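Local coordinates for FixG-related protein (Vibrio parahaemolyticus, PDB 2R39) that is of unknown function but forms the Ig-like C-terminal domain of a probable membrane protein that probably binds 4Fe-4S clusters and may act in electron transport, at residues Gln45-Asn50 and Asp101-Phe106; Lys38-Thr43 and Gly72-Leu77; Tyr49-Lys54 and Gln65-Glu70; Thr94-Leu99 and Thr107-Ser112. All blocks are in the same frame, centred on the assembly; numbering follows the deposited sequence.

Interaction 1 (Gln45-Asn50 and Asp101-Phe106); sequences QVQEYN and DKSNEF
D101 lies against the ring edge of Y49, and its side chain can be followed outward. D101 CB sits 3.4 Å from Y49 CD1. D101 CG is anti to the backbone N (chi1 174°) and lies 3.4 Å from Y49 CE1. D101 OD2 comes closer still, 3.1 Å from Y49 CE1 and near the ring plane. The carboxylate and ring planes are 70° apart. OD2 also takes two hydrogen bonds. N104 ND2 meets D101 OD2 on the syn side at 2.8 Å, and a water that hydrogen-bonds Y49 OH donates to the same oxygen. D101 OD1 accepts from N104 N at 3.1 Å, with the donor above the carboxylate plane. This is an Asx motif, and N104 thus holds both oxygens.

Q47 approaches the same turn. Its chain bends at chi2 (-69°), and Q47 OE1 lies 2.9 Å from S103 OG. Q47 NE2 is hydrogen-bonded to T43 OG1. Two waters join the backbone of E48 to the turn: one accepts from E48 N and donates to S103 OG, the other links E48 O to K102 N.

E105 and F106 both face D101 in a G1 beta bulge, in the turn from strand 92-101 to strand 106-115. That turn packs on the start of strand 47-54, which pairs with strands 66-69 and 92-101. The Y49 side chain reaches V39 and N41 of strand 31-41, in the facing sheet.

Interaction 2 (Lys38-Thr43 and Gly72-Leu77); sequences KVINKT and GEVLNL
V39 and L75 exchange two backbone hydrogen bonds, so the N-H and C=O of both residues are satisfied across the strands. V39 N reaches L75 O at 3.0 Å, and L75 N reaches V39 O at 2.9 Å. N41 N continues the ladder to E73 O at 3.3 Å. The last bond, G72 N to N41 O, is weak: it is bent to 130° at the hydrogen. CA-H...O contacts from K38, I40 and V74 fall on the same carbonyls of L75, E73 and V39.

N41 OD1 accepts twice from T43: from the backbone N at 2.9 Å, which makes an Asx turn, and from T43 OG1 at 2.6 Å. The hydroxyl lies in the carbonyl plane, on a lone pair, while the backbone N is tilted 31° from that plane. N41 ND2 donates to Q45 O and V69 O. T43 OG1 accepts from Q47 NE2. E73 OE1 takes E70 N.

On the outer face I40 CG1 is anti to the backbone N (chi1 176°), I40 CD1 meets V74 CG2 at 3.5 Å, and K38 CG packs on V74 CG1. On the inner face V39 CG2 meets L77 CD1 at 4.2 Å, and L75 leans on I67 and V69.

Strands 31-41 and 74-83 are the central pair of a four-stranded antiparallel sheet, with one face to solvent and one to the facing sheet. It is one half of an Ig-like beta sandwich.

Interaction 3 (Tyr49-Lys54 and Gln65-Glu70); sequences YNLDVK and QTIQVE
Y49 and I67 form an antiparallel hydrogen-bonded pair, N50 faces T66 in the next non-hydrogen-bonded pair, and the short strand axes run at 141° to each other. Both Y49-I67 bonds, N to O in each direction, are 3.0 Å long. L51 N then reaches Q65 O at 2.7 Å.

On the outer face N50 and T66 lie side by side and point the same way. T66 OG1 donates to N50 OD1 at 2.8 Å, tilted 30° from the amide carbonyl plane. A water accepts from Q65 NE2 and donates to L51 O, extending the link past the last backbone bond.

The inner face is apolar. V69 CG2 meets the edge of the Y49 ring at CE2, 3.4 Å away, and the two side chains cross at about a right angle. I67 CG1 stands between the backbone N and carbonyl carbon (chi1 48°) and lies 4.0 Å from Y49 CB. I67 CD1 lies near the same ring edge, and 4.2 Å from L51 CD1. L77 of the facing sheet covers both L51 and I67.

Strand 66-69 is thus a short outermost strand with one wet and one buried face, as expected at the border of an Ig-like beta sandwich.

Interaction 4 (Thr94-Leu99 and Thr107-Ser112); sequences TIQFIL and TIEVES
L99 and I108 pair near the turn end of a beta hairpin, whose arms are strands 92-101 and 106-115 of the Ig-like sandwich. Six backbone hydrogen bonds join the arms through the pairs L99-I108, F97-V110 and I95-S112.

The buried side carries these same six residues. L99 CG is anti to the backbone N (chi1 175°). L99 and I108 lie side by side, with L99 CD2 3.9 Å from I108 CD1. S112 CB touches the edge of the F97 ring at CE2, 3.8 Å away. F97 also packs edge-to-face with Y35 of the opposite sheet. V110 packs on M13 and V15.

The other side is more exposed and wetter. The extended Q96 chain lays its amide beside E109, with Q96 NE2 3.7 Å from E109 CB. I98 CG1 touches E109 CG at 3.9 Å. A water accepts from Q96 NE2 and donates to E111 OE1. E111 OE2 forms a salt bridge with R113, and E111 CD lies 3.6 Å from T94 CG2.

At the far end S112 N reaches I95 O at 2.8 Å, and the longer return bond from I95 N to S112 O is 3.2 Å. Their donors sit 38° and 49° above the carbonyl planes.

Interactions 1, 3 and 4 belong to one sheet, in the strand order 66-69, 47-54, 92-101, 106-115. Interaction 2 lies in the facing sheet. Interactions 1 and 3 share Y49, whose side chain touches L99 of interaction 4 and V39 and N41 of interaction 2. Backbone bonds between D52 and I98 and between K54 and Q96 connect interactions 3 and 4. Interaction 4 lies nearest the chain centre and has the longest ladder. Interactions 1, 3 and 4 are partly buried. Interaction 2 is a surface contact, though V39 and N41 are buried. Interaction 1 stands apart in chemistry: water bridges and side-chain packing link its segments, whereas backbone ladders carry the other three.

Interaction 1 (Gln45-Asn50 and Asp101-Phe106)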
# COMPACT_ATOMS: atom_id res chain seq x y z
N GLN A 45 -18.13 -5.37 13.51
CA GLN A 45 -17.28 -6.42 14.07
C GLN A 45 -15.81 -6.12 13.76
O GLN A 45 -15.52 -5.38 12.80
CB GLN A 45 -17.64 -7.78 13.46
CG GLN A 45 -18.98 -8.39 13.90
CD GLN A 45 -19.06 -9.89 13.60
OE1 GLN A 45 -18.43 -10.39 12.65
NE2 GLN A 45 -19.82 -10.61 14.42
N VAL A 46 -14.90 -6.68 14.56
CA VAL A 46 -13.45 -6.66 14.28
C VAL A 46 -13.19 -7.40 12.97
O VAL A 46 -13.79 -8.44 12.71
CB VAL A 46 -12.64 -7.34 15.43
CG1 VAL A 46 -11.12 -7.34 15.13
CG2 VAL A 46 -12.91 -6.67 16.75
N GLN A 47 -12.31 -6.86 12.13
CA GLN A 47 -11.96 -7.49 10.86
C GLN A 47 -10.44 -7.60 10.69
O GLN A 47 -9.69 -6.87 11.33
CB GLN A 47 -12.59 -6.72 9.69
CG GLN A 47 -14.13 -6.46 9.81
CD GLN A 47 -14.98 -7.72 9.69
OE1 GLN A 47 -14.50 -8.79 9.31
NE2 GLN A 47 -16.27 -7.59 10.04
N GLU A 48 -9.99 -8.52 9.82
CA GLU A 48 -8.56 -8.70 9.49
C GLU A 48 -8.36 -8.46 8.01
O GLU A 48 -9.07 -9.03 7.19
CB GLU A 48 -8.00 -10.10 9.86
CG GLU A 48 -6.53 -10.34 9.32
CD GLU A 48 -5.93 -11.74 9.58
OE1 GLU A 48 -5.86 -12.14 10.75
OE2 GLU A 48 -5.48 -12.41 8.61
N TYR A 49 -7.39 -7.62 7.68
CA TYR A 49 -7.09 -7.28 6.28
C TYR A 49 -5.64 -7.66 5.93
O TYR A 49 -4.77 -7.61 6.80
CB TYR A 49 -7.35 -5.78 6.01
CG TYR A 49 -8.71 -5.27 6.49
CD1 TYR A 49 -9.90 -5.78 5.98
CD2 TYR A 49 -8.80 -4.26 7.44
CE1 TYR A 49 -11.15 -5.30 6.42
CE2 TYR A 49 -10.05 -3.77 7.88
CZ TYR A 49 -11.21 -4.30 7.36
OH TYR A 49 -12.45 -3.83 7.80
N ASN A 50 -5.40 -8.07 4.69
CA ASN A 50 -4.05 -8.16 4.16
C ASN A 50 -3.87 -6.96 3.23
O ASN A 50 -4.82 -6.55 2.54
CB ASN A 50 -3.82 -9.41 3.32
CG ASN A 50 -3.55 -10.70 4.15
OD1 ASN A 50 -3.15 -10.68 5.31
ND2 ASN A 50 -3.74 -11.83 3.48
N ASP A 101 -9.98 -8.26 2.49
CA ASP A 101 -10.77 -8.63 3.66
C ASP A 101 -11.42 -9.94 3.27
O ASP A 101 -12.53 -9.94 2.71
CB ASP A 101 -11.86 -7.56 3.90
CG ASP A 101 -12.87 -7.92 5.02
OD1 ASP A 101 -12.97 -9.08 5.47
OD2 ASP A 101 -13.59 -6.99 5.44
N LYS A 102 -10.71 -11.04 3.51
CA LYS A 102 -11.23 -12.39 3.20
C LYS A 102 -12.60 -12.71 3.82
O LYS A 102 -13.44 -13.32 3.15
CB LYS A 102 -10.22 -13.48 3.61
CG LYS A 102 -9.98 -13.62 5.11
CD LYS A 102 -8.82 -14.59 5.37
CE LYS A 102 -9.31 -16.02 5.64
NZ LYS A 102 -8.31 -17.05 5.21
N SER A 103 -12.82 -12.32 5.07
CA SER A 103 -14.01 -12.71 5.84
C SER A 103 -15.33 -12.14 5.28
O SER A 103 -16.40 -12.75 5.45
CB SER A 103 -13.87 -12.25 7.29
OG SER A 103 -14.05 -10.84 7.37
N ASN A 104 -15.24 -10.97 4.65
CA ASN A 104 -16.36 -10.39 3.91
C ASN A 104 -16.18 -10.60 2.41
O ASN A 104 -16.96 -10.07 1.61
CB ASN A 104 -16.52 -8.89 4.22
CG ASN A 104 -16.92 -8.62 5.67
OD1 ASN A 104 -18.03 -8.95 6.09
ND2 ASN A 104 -16.02 -8.01 6.43
N GLU A 105 -15.15 -11.37 2.04
CA GLU A 105 -14.84 -11.68 0.64
C GLU A 105 -14.85 -10.39 -0.21
O GLU A 105 -15.65 -10.22 -1.13
CB GLU A 105 -15.81 -12.77 0.10
CG GLU A 105 -15.48 -13.35 -1.29
CD GLU A 105 -14.17 -14.16 -1.35
OE1 GLU A 105 -13.79 -14.79 -0.33
OE2 GLU A 105 -13.55 -14.19 -2.44
N PHE A 106 -13.93 -9.49 0.14
CA PHE A 106 -13.97 -8.11 -0.34
C PHE A 106 -12.54 -7.63 -0.55
O PHE A 106 -11.64 -7.90 0.26
CB PHE A 106 -14.70 -7.23 0.70
CG PHE A 106 -14.76 -5.77 0.34
CD1 PHE A 106 -15.58 -5.31 -0.70
CD2 PHE A 106 -14.02 -4.84 1.06
CE1 PHE A 106 -15.64 -3.95 -1.03
CE2 PHE A 106 -14.06 -3.48 0.74
CZ PHE A 106 -14.87 -3.03 -0.32
O HOH W 1 -12.04 -9.77 8.47
O HOH W 2 -8.63 -10.68 5.07
O HOH W 3 -14.40 -4.95 6.81

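Interaction 2 (Lys38-Thr43 and Gly72-Leu77)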
# COMPACT_ATOMS: atom_id res chain seq x y z
N LYS A 38 -4.64 4.75 4.46
CA LYS A 38 -5.72 4.98 5.43
C LYS A 38 -6.75 3.87 5.26
O LYS A 38 -7.29 3.68 4.17
CB LYS A 38 -6.36 6.34 5.20
CG LYS A 38 -7.55 6.65 6.12
CD LYS A 38 -8.16 8.03 5.84
CE LYS A 38 -7.24 9.16 6.29
NZ LYS A 38 -7.81 10.54 6.10
N VAL A 39 -7.02 3.14 6.33
CA VAL A 39 -7.91 2.00 6.27
C VAL A 39 -9.05 2.18 7.27
O VAL A 39 -8.83 2.56 8.41
CB VAL A 39 -7.15 0.67 6.57
CG1 VAL A 39 -8.11 -0.49 6.77
CG2 VAL A 39 -6.13 0.35 5.47
N ILE A 40 -10.27 1.90 6.83
CA ILE A 40 -11.40 1.93 7.76
C ILE A 40 -12.22 0.64 7.75
O ILE A 40 -12.49 0.08 6.68
CB ILE A 40 -12.29 3.20 7.59
CG1 ILE A 40 -13.50 3.12 8.53
CG2 ILE A 40 -12.72 3.42 6.16
CD1 ILE A 40 -14.10 4.42 8.81
N ASN A 41 -12.58 0.17 8.94
CA ASN A 41 -13.53 -0.91 9.11
C ASN A 41 -14.92 -0.30 9.26
O ASN A 41 -15.21 0.36 10.25
CB ASN A 41 -13.16 -1.71 10.35
CG ASN A 41 -14.10 -2.87 10.62
OD1 ASN A 41 -15.15 -3.04 9.98
ND2 ASN A 41 -13.73 -3.68 11.60
N LYS A 42 -15.78 -0.52 8.27
CA LYS A 42 -17.11 0.10 8.28
C LYS A 42 -18.19 -0.84 8.83
O LYS A 42 -19.38 -0.53 8.77
CB LYS A 42 -17.49 0.57 6.88
CG LYS A 42 -16.57 1.65 6.32
CD LYS A 42 -17.06 2.11 4.96
CE LYS A 42 -15.96 2.82 4.21
NZ LYS A 42 -16.55 3.77 3.25
N THR A 43 -17.75 -1.97 9.39
CA THR A 43 -18.64 -2.97 9.94
C THR A 43 -18.69 -2.82 11.46
O THR A 43 -17.93 -2.00 12.04
CB THR A 43 -18.19 -4.41 9.58
OG1 THR A 43 -17.01 -4.76 10.34
CG2 THR A 43 -17.86 -4.50 8.07
N GLY A 72 -15.49 0.60 13.07
CA GLY A 72 -15.40 2.05 12.89
C GLY A 72 -14.01 2.64 13.04
O GLY A 72 -13.83 3.88 12.81
N GLU A 73 -13.03 1.76 13.45
CA GLU A 73 -11.66 2.23 13.61
C GLU A 73 -11.06 2.70 12.28
O GLU A 73 -11.19 2.03 11.24
CB GLU A 73 -10.79 1.14 14.23
CG GLU A 73 -9.33 1.53 14.42
CD GLU A 73 -8.52 0.45 15.09
OE1 GLU A 73 -8.79 -0.74 14.83
OE2 GLU A 73 -7.61 0.79 15.88
N VAL A 74 -10.42 3.87 12.32
CA VAL A 74 -9.65 4.40 11.20
C VAL A 74 -8.17 4.26 11.55
O VAL A 74 -7.71 4.79 12.57
CB VAL A 74 -10.01 5.88 10.90
CG1 VAL A 74 -9.19 6.42 9.75
CG2 VAL A 74 -11.48 6.02 10.59
N LEU A 75 -7.43 3.53 10.71
CA LEU A 75 -6.00 3.34 10.90
C LEU A 75 -5.17 4.13 9.87
O LEU A 75 -5.54 4.25 8.71
CB LEU A 75 -5.62 1.85 10.81
CG LEU A 75 -6.06 0.87 11.90
CD1 LEU A 75 -5.62 -0.54 11.52
CD2 LEU A 75 -5.49 1.25 13.25
N ASN A 76 -4.03 4.63 10.33
CA ASN A 76 -3.14 5.40 9.50
C ASN A 76 -1.80 4.67 9.40
O ASN A 76 -1.12 4.48 10.41
CB ASN A 76 -2.94 6.78 10.11
CG ASN A 76 -2.35 7.76 9.14
OD1 ASN A 76 -1.22 8.24 9.33
ND2 ASN A 76 -3.10 8.07 8.09
N LEU A 77 -1.44 4.25 8.19
CA LEU A 77 -0.34 3.31 8.01
C LEU A 77 0.78 3.80 7.10
O LEU A 77 0.74 3.57 5.88
CB LEU A 77 -0.86 1.95 7.55
CG LEU A 77 -2.04 1.32 8.31
CD1 LEU A 77 -2.56 0.10 7.61
CD2 LEU A 77 -1.67 0.99 9.77

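Interaction 3 (Tyr49-Lys54 and Gln65-Glu70)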
# COMPACT_ATOMS: atom_id res chain seq x y z
N TYR A 49 -7.39 -7.62 7.68
CA TYR A 49 -7.09 -7.28 6.28
C TYR A 49 -5.64 -7.66 5.93
O TYR A 49 -4.77 -7.61 6.80
CB TYR A 49 -7.35 -5.78 6.01
CG TYR A 49 -8.71 -5.27 6.49
CD1 TYR A 49 -9.90 -5.78 5.98
CD2 TYR A 49 -8.80 -4.26 7.44
CE1 TYR A 49 -11.15 -5.30 6.42
CE2 TYR A 49 -10.05 -3.77 7.88
CZ TYR A 49 -11.21 -4.30 7.36
OH TYR A 49 -12.45 -3.83 7.80
N ASN A 50 -5.40 -8.07 4.69
CA ASN A 50 -4.05 -8.16 4.16
C ASN A 50 -3.87 -6.96 3.23
O ASN A 50 -4.82 -6.55 2.54
CB ASN A 50 -3.82 -9.41 3.32
CG ASN A 50 -3.55 -10.70 4.15
OD1 ASN A 50 -3.15 -10.68 5.31
ND2 ASN A 50 -3.74 -11.83 3.48
N LEU A 51 -2.65 -6.44 3.19
CA LEU A 51 -2.29 -5.32 2.34
C LEU A 51 -1.19 -5.78 1.42
O LEU A 51 -0.24 -6.45 1.86
CB LEU A 51 -1.85 -4.11 3.16
CG LEU A 51 -2.79 -3.68 4.29
CD1 LEU A 51 -2.06 -2.77 5.24
CD2 LEU A 51 -4.09 -3.00 3.78
N ASP A 52 -1.34 -5.44 0.15
CA ASP A 52 -0.44 -5.90 -0.91
C ASP A 52 -0.24 -4.81 -1.93
O ASP A 52 -0.91 -3.80 -1.89
CB ASP A 52 -1.06 -7.12 -1.60
CG ASP A 52 -0.87 -8.37 -0.80
OD1 ASP A 52 0.30 -8.86 -0.76
OD2 ASP A 52 -1.86 -8.84 -0.19
N VAL A 53 0.71 -5.01 -2.84
CA VAL A 53 0.92 -4.09 -3.96
C VAL A 53 1.09 -4.96 -5.22
O VAL A 53 1.64 -6.09 -5.16
CB VAL A 53 2.15 -3.13 -3.79
CG1 VAL A 53 3.51 -3.93 -3.64
CG2 VAL A 53 2.23 -2.13 -4.96
N LYS A 54 0.56 -4.49 -6.33
CA LYS A 54 0.85 -5.15 -7.57
C LYS A 54 1.37 -4.16 -8.60
O LYS A 54 1.08 -2.96 -8.50
CB LYS A 54 -0.35 -5.97 -8.03
CG LYS A 54 -1.31 -5.30 -8.94
CD LYS A 54 -2.14 -6.33 -9.73
CE LYS A 54 -2.79 -7.36 -8.83
NZ LYS A 54 -4.08 -7.87 -9.42
N GLN A 65 1.46 -5.35 6.89
CA GLN A 65 1.03 -6.27 5.85
C GLN A 65 -0.34 -6.90 6.19
O GLN A 65 -1.17 -7.11 5.31
CB GLN A 65 2.08 -7.38 5.69
CG GLN A 65 1.77 -8.30 4.56
CD GLN A 65 2.90 -9.25 4.25
OE1 GLN A 65 3.13 -10.23 4.96
NE2 GLN A 65 3.59 -8.98 3.15
N THR A 66 -0.52 -7.25 7.46
CA THR A 66 -1.74 -7.89 7.92
C THR A 66 -2.13 -7.14 9.18
O THR A 66 -1.29 -6.96 10.07
CB THR A 66 -1.49 -9.39 8.24
OG1 THR A 66 -1.09 -10.07 7.04
CG2 THR A 66 -2.74 -10.06 8.77
N ILE A 67 -3.39 -6.74 9.28
CA ILE A 67 -3.86 -5.91 10.41
C ILE A 67 -5.21 -6.35 10.96
O ILE A 67 -6.02 -6.91 10.22
CB ILE A 67 -3.97 -4.40 10.00
CG1 ILE A 67 -4.73 -4.26 8.67
CG2 ILE A 67 -2.59 -3.78 9.86
CD1 ILE A 67 -5.01 -2.84 8.24
N GLN A 68 -5.43 -6.12 12.25
CA GLN A 68 -6.74 -6.28 12.88
C GLN A 68 -7.33 -4.90 13.14
O GLN A 68 -6.69 -4.05 13.78
CB GLN A 68 -6.63 -7.04 14.21
CG GLN A 68 -6.68 -8.55 14.10
CD GLN A 68 -6.70 -9.23 15.45
OE1 GLN A 68 -7.09 -8.64 16.48
NE2 GLN A 68 -6.28 -10.49 15.47
N VAL A 69 -8.55 -4.66 12.65
CA VAL A 69 -9.18 -3.34 12.73
C VAL A 69 -10.52 -3.41 13.47
O VAL A 69 -11.37 -4.24 13.15
CB VAL A 69 -9.37 -2.72 11.32
CG1 VAL A 69 -9.80 -1.25 11.40
CG2 VAL A 69 -8.08 -2.84 10.52
N GLU A 70 -10.70 -2.53 14.46
CA GLU A 70 -11.91 -2.51 15.29
C GLU A 70 -13.08 -1.84 14.56
O GLU A 70 -12.86 -1.10 13.60
CB GLU A 70 -11.63 -1.78 16.62
CG GLU A 70 -10.67 -2.51 17.57
CD GLU A 70 -11.28 -3.74 18.22
OE1 GLU A 70 -12.52 -3.78 18.40
OE2 GLU A 70 -10.53 -4.67 18.57
O HOH W 4 2.41 -6.87 1.49

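Interaction 4 (Thr94-Leu99 and Thr107-Ser112)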
# COMPACT_ATOMS: atom_id res chain seq x y z
N THR A 94 3.07 2.18 -12.80
CA THR A 94 1.72 2.10 -12.22
C THR A 94 1.62 0.91 -11.29
O THR A 94 1.99 -0.21 -11.66
CB THR A 94 0.62 1.99 -13.31
OG1 THR A 94 0.69 3.16 -14.11
CG2 THR A 94 -0.78 1.94 -12.67
N ILE A 95 1.14 1.17 -10.07
CA ILE A 95 0.97 0.12 -9.08
C ILE A 95 -0.44 0.24 -8.52
O ILE A 95 -1.10 1.26 -8.72
CB ILE A 95 2.04 0.21 -7.94
CG1 ILE A 95 1.97 1.58 -7.23
CG2 ILE A 95 3.49 -0.02 -8.53
CD1 ILE A 95 2.77 1.69 -5.89
N GLN A 96 -0.89 -0.80 -7.82
CA GLN A 96 -2.13 -0.74 -7.07
C GLN A 96 -1.84 -1.31 -5.72
O GLN A 96 -1.22 -2.38 -5.63
CB GLN A 96 -3.16 -1.69 -7.66
CG GLN A 96 -4.03 -1.15 -8.74
CD GLN A 96 -5.02 -2.22 -9.13
OE1 GLN A 96 -4.79 -3.41 -8.85
NE2 GLN A 96 -6.12 -1.82 -9.72
N PHE A 97 -2.31 -0.61 -4.69
CA PHE A 97 -2.39 -1.18 -3.37
C PHE A 97 -3.72 -1.90 -3.21
O PHE A 97 -4.77 -1.45 -3.72
CB PHE A 97 -2.23 -0.09 -2.33
CG PHE A 97 -0.84 0.48 -2.27
CD1 PHE A 97 0.17 -0.19 -1.59
CD2 PHE A 97 -0.55 1.70 -2.87
CE1 PHE A 97 1.46 0.34 -1.53
CE2 PHE A 97 0.73 2.24 -2.81
CZ PHE A 97 1.73 1.55 -2.14
N ILE A 98 -3.68 -3.05 -2.55
CA ILE A 98 -4.84 -3.89 -2.48
C ILE A 98 -5.10 -4.23 -1.04
O ILE A 98 -4.20 -4.72 -0.35
CB ILE A 98 -4.67 -5.13 -3.37
CG1 ILE A 98 -4.47 -4.68 -4.84
CG2 ILE A 98 -5.88 -6.10 -3.22
CD1 ILE A 98 -3.61 -5.62 -5.64
N LEU A 99 -6.32 -3.93 -0.58
CA LEU A 99 -6.74 -4.37 0.74
C LEU A 99 -7.61 -5.61 0.52
O LEU A 99 -8.57 -5.58 -0.25
CB LEU A 99 -7.53 -3.26 1.47
CG LEU A 99 -8.11 -3.69 2.83
CD1 LEU A 99 -8.23 -2.50 3.76
CD2 LEU A 99 -9.45 -4.37 2.66
N THR A 107 -12.30 -6.94 -1.66
CA THR A 107 -11.02 -6.27 -1.86
C THR A 107 -11.28 -4.82 -2.24
O THR A 107 -12.32 -4.51 -2.80
CB THR A 107 -10.15 -6.94 -2.95
OG1 THR A 107 -10.81 -6.82 -4.21
CG2 THR A 107 -9.92 -8.41 -2.64
N ILE A 108 -10.36 -3.94 -1.87
CA ILE A 108 -10.35 -2.58 -2.41
C ILE A 108 -9.02 -2.45 -3.10
O ILE A 108 -8.00 -2.84 -2.55
CB ILE A 108 -10.37 -1.48 -1.32
CG1 ILE A 108 -11.46 -1.73 -0.29
CG2 ILE A 108 -10.54 -0.08 -1.96
CD1 ILE A 108 -11.08 -1.22 1.04
N GLU A 109 -9.03 -1.86 -4.29
CA GLU A 109 -7.80 -1.58 -5.03
C GLU A 109 -7.70 -0.08 -5.13
O GLU A 109 -8.68 0.60 -5.47
CB GLU A 109 -7.83 -2.18 -6.44
CG GLU A 109 -7.90 -3.71 -6.50
CD GLU A 109 -9.28 -4.24 -6.18
OE1 GLU A 109 -10.29 -3.55 -6.50
OE2 GLU A 109 -9.38 -5.33 -5.60
N VAL A 110 -6.51 0.45 -4.85
CA VAL A 110 -6.26 1.88 -5.03
C VAL A 110 -5.00 2.03 -5.87
O VAL A 110 -3.93 1.52 -5.51
CB VAL A 110 -6.10 2.62 -3.66
CG1 VAL A 110 -5.95 4.13 -3.87
CG2 VAL A 110 -7.32 2.35 -2.76
N GLU A 111 -5.13 2.72 -6.99
CA GLU A 111 -4.00 2.88 -7.88
C GLU A 111 -3.07 3.94 -7.35
O GLU A 111 -3.52 4.94 -6.81
CB GLU A 111 -4.49 3.26 -9.26
CG GLU A 111 -3.39 3.23 -10.27
CD GLU A 111 -3.88 3.49 -11.66
OE1 GLU A 111 -4.66 2.66 -12.20
OE2 GLU A 111 -3.48 4.52 -12.22
N SER A 112 -1.76 3.75 -7.53
CA SER A 112 -0.78 4.75 -7.14
C SER A 112 0.41 4.66 -8.09
O SER A 112 0.29 4.10 -9.18
CB SER A 112 -0.36 4.50 -5.67
OG SER A 112 0.55 5.50 -5.22
O HOH W 5 -6.31 0.96 -11.34